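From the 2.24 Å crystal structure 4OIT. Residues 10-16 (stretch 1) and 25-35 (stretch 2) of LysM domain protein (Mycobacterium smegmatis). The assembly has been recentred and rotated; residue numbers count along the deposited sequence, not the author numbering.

Stretch 1, residues 10-16: KLERGGS
Stretch 2 (25-35) TLTLQDDGNLV

Stretch 2 runs as a strand from Thr25 to Leu28, turns, and resumes as a strand at Leu34; stretch 1 leaves its own strand through a type II turn, Glu12 to Gly15, closed by Gly15 N to Glu12 O at 2.8 Å. The axes of strands 10-12 and 25-28 pass 7.2 Å apart at closest, with 64° between their N-to-C directions. The antiparallel bridge is Ser16 with Thr27, a non-hydrogen-bonded pair (CA to CA 4.3 Å); Gly14 and Gly15, still in the turn, make the backbone hydrogen bonds, both to Leu28.

Thr25 (chi1 m) touches lightly, its CG2 4.2 Å from Ser16 CB. Leu26 (t, p) contributes its carbonyl: Ser16 CA lies 3.2 Å from Leu26 O, a CA-H...O contact. At Thr27 (phi/psi -125/125, chi1 m) the side chain shares a sheet face with Ser16 (-136/144, chi1 m), and Thr27 OG1 and Ser16 OG hydrogen-bond at 2.9 Å. Thr27 N and O each bond Val35, O and N respectively, at 2.8 Å, joining the two strands of stretch 2.

Leu28 (-81/108; t, p) has the largest covered area. Its N donates to Gly15 O (3.1 Å, 145°), and its O accepts from Gly14 N (2.8 Å, 148°), so both backbone polar groups are satisfied by the turn. Gly14 adopts 88/-5, where a CB would jam against the preceding carbonyl. Buried Leu11 (m, t) points toward stretch 2, its CB 4.3 Å from Leu28 CB.

Gln29 begins a type I turn ending at Gly32 (99/-12). Asp30 (-69/-27, chi1 m) places OD1 over one face of the Arg13 guanidinium, 3.9 Å from Arg13 NE: a long salt bridge of charges alone, since no N-H points at the oxygen. Asp31 OD1 braces the turn, accepting from Gln29 NE2 (3.2 Å) and Asn33 N (3.0 Å). Finally Leu34 (t, p) brings CD1 within 4.1 Å of Leu11 CD1.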

ATOM      1  N   LYS B  10      -9.313   9.628   9.190  1.00 24.03           N
ATOM      2  CA  LYS B  10      -7.941   9.743   8.718  1.00 24.35           C
ATOM      3  C   LYS B  10      -7.648  11.100   8.099  1.00 24.76           C
ATOM      4  O   LYS B  10      -8.543  11.760   7.569  1.00 24.81           O
ATOM      5  CB  LYS B  10      -7.657   8.655   7.683  1.00 24.35           C
ATOM      6  CG  LYS B  10      -8.478   8.777   6.409  1.00 24.31           C
ATOM      7  CD  LYS B  10      -8.193   7.634   5.455  1.00 24.40           C
ATOM      8  CE  LYS B  10      -9.199   7.606   4.318  1.00 24.48           C
ATOM      9  NZ  LYS B  10      -9.020   6.414   3.445  1.00 24.63           N
ATOM     10  N   LEU B  11      -6.385  11.509   8.188  1.00 25.14           N
ATOM     11  CA  LEU B  11      -5.841  12.534   7.307  1.00 25.57           C
ATOM     12  C   LEU B  11      -5.286  11.810   6.096  1.00 26.22           C
ATOM     13  O   LEU B  11      -4.565  10.828   6.240  1.00 26.46           O
ATOM     14  CB  LEU B  11      -4.713  13.324   7.972  1.00 25.40           C
ATOM     15  CG  LEU B  11      -5.043  14.272   9.122  1.00 25.13           C
ATOM     16  CD1 LEU B  11      -3.780  15.004   9.546  1.00 25.18           C
ATOM     17  CD2 LEU B  11      -6.133  15.263   8.750  1.00 25.21           C
ATOM     18  N   GLU B  12      -5.638  12.283   4.909  1.00 27.44           N
ATOM     19  CA  GLU B  12      -5.034  11.793   3.673  1.00 28.22           C
ATOM     20  C   GLU B  12      -3.940  12.779   3.268  1.00 28.44           C
ATOM     21  O   GLU B  12      -3.733  13.785   3.950  1.00 28.15           O
ATOM     22  CB  GLU B  12      -6.103  11.639   2.590  1.00 28.70           C
ATOM     23  CG  GLU B  12      -7.082  10.503   2.880  1.00 29.06           C
ATOM     24  CD  GLU B  12      -8.478  10.749   2.327  1.00 29.47           C
ATOM     25  OE1 GLU B  12      -9.084  11.798   2.646  1.00 29.45           O
ATOM     26  OE2 GLU B  12      -8.980   9.883   1.579  1.00 29.49           O
ATOM     27  N   ARG B  13      -3.230  12.485   2.180  1.00 29.03           N
ATOM     28  CA  ARG B  13      -2.131  13.343   1.721  1.00 29.46           C
ATOM     29  C   ARG B  13      -2.604  14.764   1.454  1.00 28.81           C
ATOM     30  O   ARG B  13      -3.499  14.981   0.640  1.00 28.78           O
ATOM     31  CB  ARG B  13      -1.502  12.797   0.441  1.00 30.50           C
ATOM     32  CG  ARG B  13      -0.905  11.407   0.571  1.00 31.49           C
ATOM     33  CD  ARG B  13       0.422  11.300  -0.165  1.00 32.56           C
ATOM     34  NE  ARG B  13       0.357  11.809  -1.535  1.00 33.58           N
ATOM     35  CZ  ARG B  13       1.396  11.880  -2.366  1.00 34.70           C
ATOM     36  NH1 ARG B  13       2.602  11.468  -1.983  1.00 35.05           N
ATOM     37  NH2 ARG B  13       1.229  12.364  -3.593  1.00 35.07           N
ATOM     38  N   GLY B  14      -1.991  15.725   2.139  1.00 28.47           N
ATOM     39  CA  GLY B  14      -2.392  17.131   2.049  1.00 28.08           C
ATOM     40  C   GLY B  14      -3.476  17.517   3.042  1.00 28.25           C
ATOM     41  O   GLY B  14      -3.844  18.688   3.141  1.00 28.85           O
ATOM     42  N   GLY B  15      -3.989  16.532   3.779  1.00 27.98           N
ATOM     43  CA  GLY B  15      -5.039  16.759   4.768  1.00 27.86           C
ATOM     44  C   GLY B  15      -4.473  17.380   6.028  1.00 27.92           C
ATOM     45  O   GLY B  15      -3.334  17.101   6.410  1.00 27.83           O
ATOM     46  N   SER B  16      -5.274  18.222   6.677  1.00 27.69           N
ATOM     47  CA  SER B  16      -4.822  18.958   7.854  1.00 27.53           C
ATOM     48  C   SER B  16      -5.853  18.951   8.971  1.00 27.44           C
ATOM     49  O   SER B  16      -7.059  18.972   8.721  1.00 26.90           O
ATOM     50  CB  SER B  16      -4.509  20.412   7.490  1.00 27.44           C
ATOM     51  OG  SER B  16      -3.422  20.498   6.587  1.00 27.87           O
ATOM     52  N   THR B  25      -1.361  23.912  13.283  1.00 28.85           N
ATOM     53  CA  THR B  25      -1.819  23.142  12.120  1.00 28.61           C
ATOM     54  C   THR B  25      -1.041  21.833  11.988  1.00 28.04           C
ATOM     55  O   THR B  25       0.172  21.847  11.765  1.00 28.34           O
ATOM     56  CB  THR B  25      -1.655  23.954  10.817  1.00 28.57           C
ATOM     57  OG1 THR B  25      -2.229  25.255  10.987  1.00 28.36           O
ATOM     58  CG2 THR B  25      -2.331  23.250   9.639  1.00 28.63           C
ATOM     59  N   LEU B  26      -1.745  20.711  12.127  1.00 27.56           N
ATOM     60  CA  LEU B  26      -1.158  19.378  11.940  1.00 26.75           C
ATOM     61  C   LEU B  26      -1.467  18.878  10.527  1.00 26.48           C
ATOM     62  O   LEU B  26      -2.626  18.631  10.192  1.00 26.43           O
ATOM     63  CB  LEU B  26      -1.716  18.399  12.976  1.00 26.51           C
ATOM     64  CG  LEU B  26      -1.207  16.952  12.915  1.00 26.43           C
ATOM     65  CD1 LEU B  26       0.236  16.861  13.391  1.00 26.22           C
ATOM     66  CD2 LEU B  26      -2.098  16.039  13.742  1.00 26.53           C
ATOM     67  N   THR B  27      -0.426  18.719   9.712  1.00 25.94           N
ATOM     68  CA  THR B  27      -0.582  18.389   8.294  1.00 25.39           C
ATOM     69  C   THR B  27       0.202  17.140   7.906  1.00 25.28           C
ATOM     70  O   THR B  27       1.411  17.060   8.135  1.00 24.86           O
ATOM     71  CB  THR B  27      -0.098  19.554   7.405  1.00 25.40           C
ATOM     72  OG1 THR B  27      -0.789  20.756   7.767  1.00 25.69           O
ATOM     73  CG2 THR B  27      -0.335  19.260   5.918  1.00 25.36           C
ATOM     74  N   LEU B  28      -0.492  16.168   7.318  1.00 25.26           N
ATOM     75  CA  LEU B  28       0.175  15.064   6.637  1.00 25.28           C
ATOM     76  C   LEU B  28       0.569  15.560   5.253  1.00 25.49           C
ATOM     77  O   LEU B  28      -0.285  15.754   4.384  1.00 25.76           O
ATOM     78  CB  LEU B  28      -0.727  13.830   6.532  1.00 25.34           C
ATOM     79  CG  LEU B  28      -0.136  12.614   5.797  1.00 25.24           C
ATOM     80  CD1 LEU B  28       1.255  12.261   6.304  1.00 25.23           C
ATOM     81  CD2 LEU B  28      -1.055  11.408   5.924  1.00 25.13           C
ATOM     82  N   GLN B  29       1.867  15.773   5.062  1.00 25.14           N
ATOM     83  CA  GLN B  29       2.386  16.373   3.836  1.00 25.03           C
ATOM     84  C   GLN B  29       2.522  15.341   2.715  1.00 24.76           C
ATOM     85  O   GLN B  29       2.331  14.141   2.928  1.00 24.33           O
ATOM     86  CB  GLN B  29       3.742  17.026   4.109  1.00 25.22           C
ATOM     87  CG  GLN B  29       3.728  18.031   5.256  1.00 25.53           C
ATOM     88  CD  GLN B  29       5.016  18.831   5.392  1.00 25.72           C
ATOM     89  OE1 GLN B  29       4.989  19.976   5.842  1.00 26.94           O
ATOM     90  NE2 GLN B  29       6.148  18.238   5.020  1.00 25.31           N
ATOM     91  N   ASP B  30       2.851  15.834   1.524  1.00 24.56           N
ATOM     92  CA  ASP B  30       3.102  14.988   0.352  1.00 24.34           C
ATOM     93  C   ASP B  30       4.385  14.161   0.460  1.00 23.57           C
ATOM     94  O   ASP B  30       4.488  13.099  -0.156  1.00 23.13           O
ATOM     95  CB  ASP B  30       3.157  15.838  -0.926  1.00 24.89           C
ATOM     96  CG  ASP B  30       1.779  16.174  -1.474  1.00 25.37           C
ATOM     97  OD1 ASP B  30       0.767  15.655  -0.949  1.00 25.89           O
ATOM     98  OD2 ASP B  30       1.709  16.957  -2.446  1.00 25.71           O
ATOM     99  N   ASP B  31       5.357  14.645   1.231  1.00 22.99           N
ATOM    100  CA  ASP B  31       6.626  13.924   1.422  1.00 22.78           C
ATOM    101  C   ASP B  31       6.533  12.795   2.462  1.00 22.60           C
ATOM    102  O   ASP B  31       7.518  12.112   2.725  1.00 22.50           O
ATOM    103  CB  ASP B  31       7.772  14.892   1.764  1.00 22.77           C
ATOM    104  CG  ASP B  31       7.624  15.546   3.136  1.00 22.82           C
ATOM    105  OD1 ASP B  31       6.637  15.275   3.857  1.00 22.63           O
ATOM    106  OD2 ASP B  31       8.513  16.347   3.492  1.00 22.84           O
ATOM    107  N   GLY B  32       5.355  12.619   3.058  1.00 22.53           N
ATOM    108  CA  GLY B  32       5.108  11.530   4.001  1.00 22.51           C
ATOM    109  C   GLY B  32       5.205  11.941   5.459  1.00 22.25           C
ATOM    110  O   GLY B  32       4.801  11.187   6.345  1.00 22.08           O
ATOM    111  N   ASN B  33       5.741  13.131   5.717  1.00 22.21           N
ATOM    112  CA  ASN B  33       5.932  13.603   7.082  1.00 22.37           C
ATOM    113  C   ASN B  33       4.646  14.193   7.657  1.00 22.61           C
ATOM    114  O   ASN B  33       3.997  15.026   7.023  1.00 22.27           O
ATOM    115  CB  ASN B  33       7.061  14.635   7.138  1.00 22.34           C
ATOM    116  CG  ASN B  33       7.718  14.724   8.509  1.00 22.68           C
ATOM    117  OD1 ASN B  33       7.430  13.932   9.414  1.00 22.70           O
ATOM    118  ND2 ASN B  33       8.616  15.692   8.666  1.00 22.65           N
ATOM    119  N   LEU B  34       4.277  13.736   8.850  1.00 23.12           N
ATOM    120  CA  LEU B  34       3.181  14.331   9.604  1.00 23.56           C
ATOM    121  C   LEU B  34       3.762  15.459  10.447  1.00 24.23           C
ATOM    122  O   LEU B  34       4.444  15.208  11.437  1.00 24.14           O
ATOM    123  CB  LEU B  34       2.508  13.294  10.505  1.00 23.37           C
ATOM    124  CG  LEU B  34       1.346  13.835  11.346  1.00 23.39           C
ATOM    125  CD1 LEU B  34       0.154  14.175  10.460  1.00 23.28           C
ATOM    126  CD2 LEU B  34       0.948  12.843  12.429  1.00 23.41           C
ATOM    127  N   VAL B  35       3.480  16.698  10.057  1.00 25.41           N
ATOM    128  CA  VAL B  35       4.125  17.863  10.659  1.00 25.86           C
ATOM    129  C   VAL B  35       3.137  18.748  11.418  1.00 26.39           C
ATOM    130  O   VAL B  35       2.069  19.087  10.908  1.00 26.61           O
ATOM    131  CB  VAL B  35       4.831  18.721   9.591  1.00 26.06           C
ATOM    132  CG1 VAL B  35       5.708  19.775  10.253  1.00 26.24           C
ATOM    133  CG2 VAL B  35       5.663  17.843   8.663  1.00 26.12           C
TER